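Local coordinates for catalase (Bacillus pumilus, PDB 4QOL), which breaks hydrogen peroxide down to water and oxygen at a heme iron, and also admits phenolic substrates to that heme in a peroxidase-like reaction, at residues 248-252 and 253-257; 306-310 and 311-315. All coordinates share one frame; numbering follows the deposited sequence. Where two conformers were deposited one is given.

Interaction 1 (248-252 and 253-257)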
# COMPACT_ATOMS: atom_id res chain seq x y z
N TYR A 248 27.21 -9.29 15.33
CA TYR A 248 27.41 -10.19 14.22
C TYR A 248 28.74 -10.92 14.39
O TYR A 248 28.85 -12.14 14.25
CB TYR A 248 27.37 -9.42 12.91
CG TYR A 248 27.44 -10.32 11.70
CD1 TYR A 248 28.66 -10.72 11.19
CD2 TYR A 248 26.27 -10.80 11.08
CE1 TYR A 248 28.72 -11.58 10.11
CE2 TYR A 248 26.34 -11.63 10.01
CZ TYR A 248 27.56 -12.03 9.54
OH TYR A 248 27.55 -12.88 8.43
N ASP A 249 29.75 -10.12 14.70
CA ASP A 249 31.12 -10.64 14.81
C ASP A 249 31.30 -11.63 15.96
O ASP A 249 31.98 -12.65 15.78
CB ASP A 249 32.09 -9.47 14.97
CG ASP A 249 32.31 -8.70 13.66
OD1 ASP A 249 31.79 -9.10 12.56
OD2 ASP A 249 33.00 -7.66 13.72
N ARG A 250 30.71 -11.35 17.11
CA ARG A 250 30.70 -12.32 18.23
C ARG A 250 30.17 -13.68 17.82
O ARG A 250 30.76 -14.72 18.08
CB ARG A 250 29.81 -11.86 19.37
CG ARG A 250 30.36 -10.78 20.21
CD ARG A 250 29.32 -10.26 21.21
NE ARG A 250 29.81 -9.04 21.84
CZ ARG A 250 30.55 -8.98 22.95
NH1 ARG A 250 30.84 -10.08 23.64
NH2 ARG A 250 30.97 -7.79 23.41
N ILE A 251 29.00 -13.65 17.16
CA ILE A 251 28.37 -14.86 16.76
C ILE A 251 29.15 -15.54 15.67
O ILE A 251 29.30 -16.79 15.69
CB ILE A 251 26.92 -14.58 16.34
CG1 ILE A 251 26.13 -14.20 17.60
CG2 ILE A 251 26.31 -15.79 15.63
CD1 ILE A 251 24.72 -13.72 17.34
N GLU A 252 29.68 -14.77 14.73
CA GLU A 252 30.42 -15.37 13.63
C GLU A 252 31.68 -16.08 14.15
O GLU A 252 32.07 -17.15 13.66
CB GLU A 252 30.76 -14.34 12.58
CG GLU A 252 30.80 -14.98 11.18
CD GLU A 252 29.50 -15.76 10.79
OE1 GLU A 252 29.62 -16.61 9.90
OE2 GLU A 252 28.34 -15.56 11.30
N LYS A 253 32.25 -15.53 15.21
CA LYS A 253 33.45 -16.10 15.89
C LYS A 253 33.19 -17.26 16.82
O LYS A 253 34.14 -17.95 17.22
CB LYS A 253 34.10 -15.02 16.76
CG LYS A 253 35.44 -14.51 16.25
CD LYS A 253 35.43 -13.04 15.79
CE LYS A 253 35.87 -12.05 16.86
NZ LYS A 253 35.19 -10.74 16.64
N GLY A 254 31.94 -17.47 17.19
CA GLY A 254 31.60 -18.53 18.11
C GLY A 254 31.59 -18.05 19.54
O GLY A 254 31.48 -18.88 20.48
N ASN A 255 31.71 -16.75 19.75
CA ASN A 255 31.72 -16.18 21.08
C ASN A 255 30.28 -15.76 21.41
O ASN A 255 29.96 -14.59 21.44
CB ASN A 255 32.70 -15.01 21.15
CG ASN A 255 32.78 -14.39 22.52
OD1 ASN A 255 32.46 -15.02 23.53
ND2 ASN A 255 33.18 -13.11 22.57
N TYR A 256 29.41 -16.75 21.67
CA TYR A 256 27.95 -16.49 21.74
C TYR A 256 27.56 -15.71 23.00
O TYR A 256 27.91 -16.11 24.10
CB TYR A 256 27.21 -17.79 21.71
CG TYR A 256 27.54 -18.64 20.52
CD1 TYR A 256 27.72 -18.08 19.24
CD2 TYR A 256 27.75 -20.02 20.66
CE1 TYR A 256 28.03 -18.86 18.15
CE2 TYR A 256 28.05 -20.80 19.56
CZ TYR A 256 28.19 -20.23 18.33
OH TYR A 256 28.49 -20.99 17.23
N PRO A 257 26.88 -14.56 22.86
CA PRO A 257 26.46 -13.82 24.06
C PRO A 257 25.26 -14.48 24.67
O PRO A 257 24.46 -15.11 23.95
CB PRO A 257 26.10 -12.43 23.51
CG PRO A 257 25.69 -12.68 22.10
CD PRO A 257 26.50 -13.86 21.60
O HOH W 1 29.76 -12.64 23.46

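Interaction 2 (306-310 and 311-315)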
# COMPACT_ATOMS: atom_id res chain seq x y z
N ASN A 306 19.46 -13.38 5.87
CA ASN A 306 19.19 -12.16 5.07
C ASN A 306 18.61 -11.10 6.01
O ASN A 306 17.63 -11.33 6.72
CB ASN A 306 18.23 -12.44 3.93
CG ASN A 306 17.95 -11.20 3.10
OD1 ASN A 306 16.97 -10.47 3.32
ND2 ASN A 306 18.78 -11.00 2.06
N PHE A 307 19.27 -9.97 6.07
CA PHE A 307 18.90 -8.97 7.09
C PHE A 307 17.48 -8.45 6.84
O PHE A 307 16.67 -8.31 7.77
CB PHE A 307 19.92 -7.83 7.07
CG PHE A 307 19.69 -6.78 8.13
CD1 PHE A 307 18.86 -5.73 7.90
CD2 PHE A 307 20.29 -6.89 9.36
CE1 PHE A 307 18.61 -4.80 8.88
CE2 PHE A 307 20.16 -5.92 10.31
CZ PHE A 307 19.30 -4.88 10.09
N PHE A 308 17.19 -8.08 5.60
CA PHE A 308 15.83 -7.55 5.33
C PHE A 308 14.74 -8.58 5.70
O PHE A 308 13.74 -8.24 6.35
CB PHE A 308 15.71 -7.13 3.87
CG PHE A 308 14.35 -6.65 3.48
CD1 PHE A 308 14.00 -5.33 3.62
CD2 PHE A 308 13.38 -7.54 3.05
CE1 PHE A 308 12.70 -4.92 3.29
CE2 PHE A 308 12.09 -7.12 2.68
CZ PHE A 308 11.74 -5.83 2.82
N ALA A 309 14.87 -9.78 5.18
CA ALA A 309 13.81 -10.71 5.21
C ALA A 309 13.51 -11.14 6.65
O ALA A 309 12.37 -11.48 6.98
CB ALA A 309 14.09 -11.96 4.33
N GLU A 310 14.55 -11.19 7.48
CA GLU A 310 14.47 -11.72 8.85
C GLU A 310 14.51 -10.62 9.89
O GLU A 310 13.60 -10.51 10.67
CB GLU A 310 15.60 -12.73 9.07
CG GLU A 310 15.44 -13.96 8.17
CD GLU A 310 16.65 -14.83 8.15
OE1 GLU A 310 16.91 -15.41 9.20
OE2 GLU A 310 17.35 -14.89 7.10
N THR A 311 15.50 -9.75 9.86
CA THR A 311 15.57 -8.69 10.88
C THR A 311 14.63 -7.51 10.58
O THR A 311 13.84 -7.12 11.45
CB THR A 311 17.01 -8.24 11.12
OG1 THR A 311 17.81 -9.38 11.47
CG2 THR A 311 17.11 -7.20 12.18
N GLU A 312 14.67 -7.01 9.35
CA GLU A 312 13.86 -5.85 9.04
C GLU A 312 12.38 -6.21 9.11
O GLU A 312 11.60 -5.43 9.62
CB GLU A 312 14.26 -5.21 7.72
CG GLU A 312 13.50 -3.92 7.48
CD GLU A 312 13.88 -2.78 8.43
OE1 GLU A 312 13.06 -1.88 8.59
OE2 GLU A 312 15.01 -2.80 8.98
N GLN A 313 12.01 -7.41 8.66
CA GLN A 313 10.59 -7.79 8.61
C GLN A 313 10.08 -8.48 9.94
O GLN A 313 8.95 -8.80 9.99
CB GLN A 313 10.32 -8.78 7.48
CG GLN A 313 10.28 -8.15 6.09
CD GLN A 313 9.79 -9.07 5.01
OE1 GLN A 313 8.93 -8.68 4.20
NE2 GLN A 313 10.31 -10.26 4.99
N ALA A 314 10.94 -8.70 10.93
CA ALA A 314 10.53 -9.19 12.20
C ALA A 314 9.50 -8.34 12.86
O ALA A 314 9.60 -7.10 12.95
CB ALA A 314 11.70 -9.45 13.11
N ALA A 315 8.49 -8.98 13.40
CA ALA A 315 7.37 -8.34 14.03
C ALA A 315 7.22 -8.99 15.43
O ALA A 315 6.92 -10.17 15.53
CB ALA A 315 6.06 -8.59 13.22

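Interaction 1 (248-252 and 253-257)
The carbonyl oxygen of Arg250 accepts the backbone N-H of Asn255, with Arg250 O and Asn255 N 2.8 Å apart and an angle of 138° at the hydrogen. One residue further in, Gly254 N donates to Ile251 O over 3.1 Å, arriving from above the carbonyl plane rather than along a lone pair. Before them, Lys253 N closes an ordinary helical turn on Asp249 O (2.9 Å). The i to i+5 bond and the shorter one nested inside it make a Schellman motif, which ends helix 242-253 and turns the chain toward strand 258-267. Gly254 suits the pivot: its phi is 92°, and it has no CB to press on the carbonyl oxygen of Lys253. The Lys253 side chain, bent at chi2 and chi3, curls over Asp249 O, with its methylene CD 3.5 Å from that oxygen; NZ ends near the Asp249 side chain without touching the carboxylate. Arg250 keeps CG beside its own backbone N (chi1 -75°) and runs extended to NE, lying alongside Asn255. A water in the plane of the guanidinium, at its edge, accepts from Arg250 NH1 and donates to Asn255 O, a bridge with both legs 2.8 Å long. NE meanwhile forms a salt bridge with Asp246, one turn back, which helps fix the guanidinium. Asn255 itself is the centre of an inverse gamma turn, whose weak bond joins Tyr256 N to Gly254 O. That same Gly254 O sits over the centre of one face of the Tyr256 ring, while Ile251 O meets the ring's edge at CE1. On the buried side, branched Ile251 and rigid Pro257 cross at about a right angle, CG1 to CD 4.0 Å, and Pro257 carries the chain into backbone pairing with Leu300.

Interaction 2 (306-310 and 311-315)
Thr311 lies across one face of the Phe307 ring, its CB 4.0 Å from the ring centroid and 12° off the normal, a CH-pi contact. With Thr311 OG1 beside the backbone N (chi1 -56°), the methyl CG2 takes the anti position and reaches CE2 and CZ of the ring, a meeting suited to a branched residue with an apolar arm. Phe307 O grips two amides of the wide pi-type turn: Glu312 N at 2.9 Å, nearly straight, and Thr311 N more weakly. Phe308 CG is likewise anti to the backbone N (chi1 177°), which brings ring atom CD1 to the Glu312 methylenes and CE2 within 3.8 Å of Gln313 CD. Gln313 runs extended back along the preceding turn, where NE2 donates to Ala309 O over 3.1 Å, with the acceptor in the amide plane; NE2 also donates to Thr374 O of a neighbouring subunit. At the helix start Asn306 is the N-cap, its OD1 accepting from Ala309 N. The bend at Glu312 chi2 leaves OE2 near Phe307 CE1, but its salt bridge is with Lys102. Thr311 and Ala314 pack on Phe92 of strand 88-96, the Ala314 side chain lying about 6 Å from a bound heme, and Gln313 rests against Leu348 of helix 331-348.

From the N terminus, interaction 1 comes first, closing the turn that leads from helix 242-253 into strand 258-267. That strand pairs antiparallel with strand 293-302, after which the chain enters helix 307-312 and interaction 2. Both contacts are local and stand in series, so neither nests in nor crosses the other; the centres of interactions 1 and 2 lie about 19 Å apart and their nearest atoms about 7 Å. Asn303, between strand 293-302 and helix 307-312, reaches back to helix 242-253 by donating to Glu252 OE2 and Tyr248 O. Tyr248 packs on Thr156 of the second subunit and His381 of the third, and Asn306 on Pro154 of the second and Pro378 of the third.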